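Local structure of beta-1,3-1,4-glucanase (5H4R) at residues Asp87-Lys91 with Ala92-Thr96; Asn333-Leu336 with Gln337-Glu341; Trp382-Pro385 with Glu386-Ser389. The protein hydrolyses mixed-linkage beta-1,3-1,4-glucans such as lichenan as a family 5 glycoside hydrolase. The protein carries 1 engineered substitution. One frame throughout, in Å; residues are numbered along the deposited sequence.

Contact 1. Residues Asp87-Lys91 with Ala92-Thr96; sequences DTVKK and AGFNT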
# COMPACT_ATOMS: atom_id res chain seq x y z
N ASP A 87 12.80 -3.76 14.20
CA ASP A 87 12.50 -4.17 15.58
C ASP A 87 11.67 -3.11 16.30
O ASP A 87 10.75 -3.44 17.06
CB ASP A 87 13.78 -4.38 16.38
CG ASP A 87 14.62 -5.56 15.93
OD1 ASP A 87 14.19 -6.42 15.13
OD2 ASP A 87 15.77 -5.62 16.44
N THR A 88 12.04 -1.84 16.12
CA THR A 88 11.33 -0.74 16.76
C THR A 88 9.89 -0.65 16.28
O THR A 88 8.97 -0.45 17.09
CB THR A 88 12.10 0.56 16.48
OG1 THR A 88 13.39 0.48 17.10
CG2 THR A 88 11.36 1.77 17.03
N VAL A 89 9.67 -0.83 14.98
CA VAL A 89 8.32 -0.83 14.41
C VAL A 89 7.49 -1.97 14.98
O VAL A 89 6.34 -1.77 15.40
CB VAL A 89 8.40 -0.89 12.88
CG1 VAL A 89 7.03 -1.11 12.25
CG2 VAL A 89 9.04 0.38 12.30
N LYS A 90 8.07 -3.18 15.04
CA LYS A 90 7.36 -4.30 15.67
C LYS A 90 7.03 -4.00 17.13
O LYS A 90 5.92 -4.26 17.59
CB LYS A 90 8.19 -5.57 15.55
CG LYS A 90 7.59 -6.79 16.27
CD LYS A 90 6.48 -7.44 15.45
CE LYS A 90 5.90 -8.69 16.12
NZ LYS A 90 6.92 -9.71 16.46
N LYS A 91 8.02 -3.51 17.89
CA LYS A 91 7.80 -3.28 19.32
C LYS A 91 6.66 -2.30 19.57
O LYS A 91 6.00 -2.37 20.63
CB LYS A 91 9.10 -2.76 19.95
CG LYS A 91 8.98 -2.33 21.39
CD LYS A 91 10.37 -2.14 22.00
CE LYS A 91 10.33 -1.30 23.28
NZ LYS A 91 9.38 -1.84 24.27
N ALA A 92 6.44 -1.36 18.65
CA ALA A 92 5.38 -0.38 18.83
C ALA A 92 4.00 -0.96 18.61
O ALA A 92 3.00 -0.31 18.96
CB ALA A 92 5.60 0.80 17.88
N GLY A 93 3.91 -2.18 18.08
CA GLY A 93 2.64 -2.86 17.90
C GLY A 93 2.26 -3.15 16.47
O GLY A 93 1.22 -3.79 16.25
N PHE A 94 3.03 -2.70 15.47
CA PHE A 94 2.74 -3.03 14.08
C PHE A 94 3.05 -4.50 13.83
O PHE A 94 4.06 -5.01 14.31
CB PHE A 94 3.56 -2.15 13.15
CG PHE A 94 3.18 -0.68 13.22
CD1 PHE A 94 2.09 -0.18 12.51
CD2 PHE A 94 3.92 0.19 14.02
CE1 PHE A 94 1.76 1.15 12.58
CE2 PHE A 94 3.59 1.54 14.10
CZ PHE A 94 2.50 2.02 13.39
N ASN A 95 2.19 -5.19 13.10
CA ASN A 95 2.47 -6.57 12.75
C ASN A 95 2.65 -6.78 11.26
O ASN A 95 2.90 -7.92 10.84
CB ASN A 95 1.37 -7.50 13.26
CG ASN A 95 1.88 -8.90 13.48
OD1 ASN A 95 3.05 -9.09 13.85
ND2 ASN A 95 1.04 -9.90 13.24
N THR A 96 2.55 -5.73 10.47
CA THR A 96 2.74 -5.77 9.03
C THR A 96 3.68 -4.65 8.64
O THR A 96 3.57 -3.54 9.16
CB THR A 96 1.40 -5.61 8.27
OG1 THR A 96 0.55 -6.72 8.57
CG2 THR A 96 1.61 -5.59 6.78
O HOH W 1 3.74 -6.13 17.26
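Val89 and Phe94 meet where helix 83-91 ends and the chain turns into barrel strand 96-99. The turn is a Schellman motif, with Gly93 at positive phi (116°), where a side chain would jam against the carbonyl O of Ala92. Gly93 N bonds Lys90 O at 2.9 Å, and Phe94 N reaches back weakly to Val89 O. Ala92 N is shared between Thr88 O (3.1 Å) and, weakly, Val89 O. The tight part surrounds Phe94. The edge of its ring comes up to Val89 O, with CD2 3.4 Å from the oxygen, while Val89 CG1 lies 3.7 Å from Phe94 CB. A first torsion of 171° sets that methyl opposite Val89 N, on the flank facing the phenylalanine. Beyond the turn the ring packs on Trp51, Trp382 and helix 385-395 (Val388, Met391, Met392). With an alanine here, Val89 CG1 and those residues would probably be left facing a gap where the ring had been. The other side is looser. Lys90 runs alongside Asn95, pointing the same way, with its CE 3.7 Å from Asn95 OD1; their polar ends are held elsewhere, Lys90 NZ by Asn132 O and Asn95 ND2 by Asp46 O. A water donates to both Lys90 O (2.9 Å) and Phe94 O (3.2 Å), and Lys91 is exposed. The chemistry implies a helix end whose carbonyls of Thr88, Val89 and Lys90 are met by the returning chain, the last also by a water, while one aromatic ring ties the turn to the protein interior.

Contact 2. Residues Asn333-Leu336 with Gln337-Glu341; sequences NGNL and QSRVE
Leu336 O receives Val340 N at 2.8 Å in the first turn of helix 336-352. This helix follows strand 322-327 of the eight-stranded beta/alpha (TIM) barrel. One residue earlier Asn335, at the N-cap position, gives its backbone O to Arg339 N (3.1 Å). Asn335 is also the centre of an inverse gamma turn, in which Leu336 N makes a weak bond to Gly334 O. The Asn335 side chain makes no capping bond: its first torsion of 63° wedges CG between the backbone N and the carbonyl carbon, and the amide turns to the flank of Arg339. There the two side chains cross at about a right angle, yet the amide and guanidinium planes are within 5° of each other. Asn335 OD1 lies obliquely to the guanidinium, 3.6 Å from Arg339 NE, and Arg339 CG approaches Asn335 O at 3.3 Å. The polar ends are gripped from outside: Asn335 OD1 by Lys332 N, Asn335 ND2 by Ser291 O, and Arg339 NH1 by Ala329 O. These bonds fix the amide flip and tie the arginine tip to the loop leaving the strand; a long, weak ion pair to Asp331 adds a nearby negative charge. On another flank of the helix Leu336 CD1 lies 3.8 Å from Val340 CG2, the two side chains slanting across each other and facing helix 385-395 through Glu386. Next to Leu336, Gln337 bends at its second torsion (65°) toward Glu341, one turn further along, and its NE2 donates nearly in the amide plane to the anti lone pair of Glu341 OE2, 2.9 Å away.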
# COMPACT_ATOMS: atom_id res chain seq x y z
N ASN A 333 1.04 22.12 10.33
CA ASN A 333 1.34 23.14 11.33
C ASN A 333 0.98 22.68 12.73
O ASN A 333 0.45 23.45 13.54
CB ASN A 333 0.64 24.43 10.99
CG ASN A 333 0.95 24.91 9.58
OD1 ASN A 333 0.06 24.95 8.73
ND2 ASN A 333 2.20 25.26 9.33
N GLY A 334 1.26 21.42 13.05
CA GLY A 334 1.14 20.96 14.42
C GLY A 334 -0.23 20.51 14.86
O GLY A 334 -0.56 20.62 16.06
N ASN A 335 -1.02 19.94 13.95
CA ASN A 335 -2.41 19.58 14.20
C ASN A 335 -2.52 18.18 14.80
O ASN A 335 -3.24 17.31 14.31
CB ASN A 335 -3.22 19.70 12.91
CG ASN A 335 -2.78 18.76 11.81
OD1 ASN A 335 -1.63 18.32 11.76
ND2 ASN A 335 -3.71 18.47 10.89
N LEU A 336 -1.84 17.99 15.94
CA LEU A 336 -1.67 16.65 16.49
C LEU A 336 -3.01 16.08 16.96
O LEU A 336 -3.33 14.93 16.66
CB LEU A 336 -0.68 16.68 17.65
CG LEU A 336 -0.44 15.34 18.34
CD1 LEU A 336 0.10 14.31 17.35
CD2 LEU A 336 0.53 15.53 19.51
N GLN A 337 -3.77 16.86 17.74
CA GLN A 337 -5.02 16.33 18.27
C GLN A 337 -5.93 15.85 17.15
O GLN A 337 -6.56 14.78 17.25
CB GLN A 337 -5.72 17.39 19.12
CG GLN A 337 -7.02 16.90 19.69
CD GLN A 337 -6.84 15.76 20.68
OE1 GLN A 337 -5.92 15.79 21.53
NE2 GLN A 337 -7.72 14.77 20.60
N SER A 338 -6.03 16.63 16.06
CA SER A 338 -6.84 16.19 14.92
C SER A 338 -6.31 14.89 14.32
O SER A 338 -7.09 14.01 13.95
CB SER A 338 -6.89 17.26 13.84
OG SER A 338 -7.66 18.39 14.23
N ARG A 339 -4.99 14.79 14.13
CA ARG A 339 -4.45 13.59 13.51
C ARG A 339 -4.59 12.37 14.42
O ARG A 339 -4.79 11.25 13.93
CB ARG A 339 -3.00 13.83 13.11
CG ARG A 339 -2.86 14.88 12.04
CD ARG A 339 -1.59 14.69 11.25
NE ARG A 339 -0.42 14.94 12.09
CZ ARG A 339 0.78 14.37 11.94
NH1 ARG A 339 1.04 13.47 10.99
NH2 ARG A 339 1.75 14.72 12.76
N VAL A 340 -4.53 12.57 15.74
CA VAL A 340 -4.78 11.50 16.71
C VAL A 340 -6.22 10.99 16.61
O VAL A 340 -6.49 9.78 16.54
CB VAL A 340 -4.44 12.00 18.13
CG1 VAL A 340 -5.00 11.08 19.21
CG2 VAL A 340 -2.94 12.17 18.30
N GLU A 341 -7.19 11.91 16.60
CA GLU A 341 -8.58 11.49 16.48
C GLU A 341 -8.84 10.79 15.15
O GLU A 341 -9.52 9.75 15.10
CB GLU A 341 -9.52 12.68 16.66
CG GLU A 341 -9.54 13.22 18.08
CD GLU A 341 -10.45 14.44 18.27
OE1 GLU A 341 -11.52 14.54 17.62
OE2 GLU A 341 -10.07 15.33 19.08

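Contact 3. Residues Trp382-Pro385 with Glu386-Ser389; sequences WVYP and EIVS
Ser389 N donates to Pro385 O at 2.8 Å in the first turn of helix 385-395, the last helix of this TIM-barrel chain. Tyr384 is its N-cap residue; its O takes two weak bonds, from Ile387 N (3.1 Å) and Val388 N. Pro385 opens the helix, a place that suits proline because a first-turn nitrogen needs no partner within the helix. Around this frame the side chains fold back on the entering chain. Val388 CG2 touches the six-membered ring of Trp382 at CE3, 3.7 Å away, the two side chains crossing at about a right angle. Ile387 lies beside Tyr384 and points the same way, with CD1 3.9 Å from Tyr384 CB. Glu386, bent at its second torsion (90°), curls alongside the proline ring and brings OE1 to 3.3 Å from Pro385 CD. Further out, Arg22 forms a salt bridge with Glu386 OE2, which is consistent with the curl being held from outside. Trp382 is backed by Leu375 of the antiparallel partner strand 375-376, and Val383 bonds through its backbone to Leu374, joining the approach to the helix to the neighbouring chain. Val383 CG1 sits 3.6 Å above one face of the Tyr384 ring, offset toward the rim.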
# COMPACT_ATOMS: atom_id res chain seq x y z
N TRP A 382 9.98 7.69 18.39
CA TRP A 382 8.70 8.04 17.79
C TRP A 382 8.45 9.53 18.02
O TRP A 382 8.43 10.00 19.17
CB TRP A 382 7.57 7.19 18.38
CG TRP A 382 7.72 5.75 18.03
CD1 TRP A 382 8.30 4.79 18.80
CD2 TRP A 382 7.34 5.11 16.80
NE1 TRP A 382 8.30 3.58 18.14
CE2 TRP A 382 7.71 3.75 16.91
CE3 TRP A 382 6.71 5.54 15.63
CZ2 TRP A 382 7.47 2.83 15.90
CZ3 TRP A 382 6.47 4.61 14.61
CH2 TRP A 382 6.87 3.28 14.75
N VAL A 383 8.26 10.27 16.93
CA VAL A 383 7.97 11.69 17.04
C VAL A 383 6.52 11.91 17.48
O VAL A 383 6.22 12.85 18.23
CB VAL A 383 8.26 12.37 15.69
CG1 VAL A 383 7.88 13.85 15.76
CG2 VAL A 383 9.73 12.24 15.36
N TYR A 384 5.62 11.04 17.01
CA TYR A 384 4.19 11.15 17.27
C TYR A 384 3.70 9.84 17.88
O TYR A 384 2.90 9.12 17.29
CB TYR A 384 3.44 11.46 15.97
CG TYR A 384 3.86 12.78 15.39
CD1 TYR A 384 3.55 13.95 16.05
CD2 TYR A 384 4.54 12.86 14.17
CE1 TYR A 384 3.92 15.16 15.56
CE2 TYR A 384 4.93 14.08 13.66
CZ TYR A 384 4.61 15.23 14.34
OH TYR A 384 4.96 16.48 13.89
N PRO A 385 4.18 9.50 19.07
CA PRO A 385 3.69 8.27 19.72
C PRO A 385 2.19 8.30 19.97
O PRO A 385 1.56 7.23 20.05
CB PRO A 385 4.49 8.23 21.03
CG PRO A 385 4.86 9.66 21.30
CD PRO A 385 5.06 10.29 19.93
N GLU A 386 1.60 9.48 20.08
CA GLU A 386 0.16 9.58 20.30
C GLU A 386 -0.63 9.03 19.12
O GLU A 386 -1.71 8.44 19.31
CB GLU A 386 -0.23 11.03 20.56
CG GLU A 386 0.51 11.66 21.76
CD GLU A 386 1.83 12.35 21.41
OE1 GLU A 386 2.36 12.24 20.28
OE2 GLU A 386 2.35 13.03 22.34
N ILE A 387 -0.15 9.26 17.90
CA ILE A 387 -0.82 8.72 16.72
C ILE A 387 -0.69 7.21 16.71
O ILE A 387 -1.64 6.49 16.42
CB ILE A 387 -0.24 9.35 15.43
CG1 ILE A 387 -0.54 10.85 15.38
CG2 ILE A 387 -0.78 8.65 14.20
CD1 ILE A 387 0.04 11.61 14.17
N VAL A 388 0.50 6.69 17.03
CA VAL A 388 0.71 5.25 17.07
C VAL A 388 -0.21 4.63 18.11
O VAL A 388 -0.93 3.66 17.83
CB VAL A 388 2.18 4.91 17.33
CG1 VAL A 388 2.37 3.41 17.47
CG2 VAL A 388 3.06 5.44 16.19
N SER A 389 -0.24 5.21 19.31
CA SER A 389 -1.07 4.67 20.38
C SER A 389 -2.54 4.72 20.02
O SER A 389 -3.32 3.83 20.39
CB SER A 389 -0.83 5.43 21.68
OG SER A 389 0.47 5.16 22.15

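Contact 3 lies between the others, its centre about 12 Å from that of contact 1 and about 11 Å from that of contact 2, which do not touch each other. Trp382 makes the first junction, its CZ2 3.4 Å from Ala92 CB. Arg339 and Tyr384 make the second, a cation-pi pair with Arg339 NH2 3.3 Å from Tyr384 CZ, beside which Ile387 CD1 rests on Arg339 CZ. Helix 385-395 and the chain leading into it thus pack against both the end of helix 83-91 and the start of helix 336-352. The glycan stays apart: a bound glucose unit lies about 11 Å from the Arg339 side chain, and one lies about 13 Å from that of Tyr384.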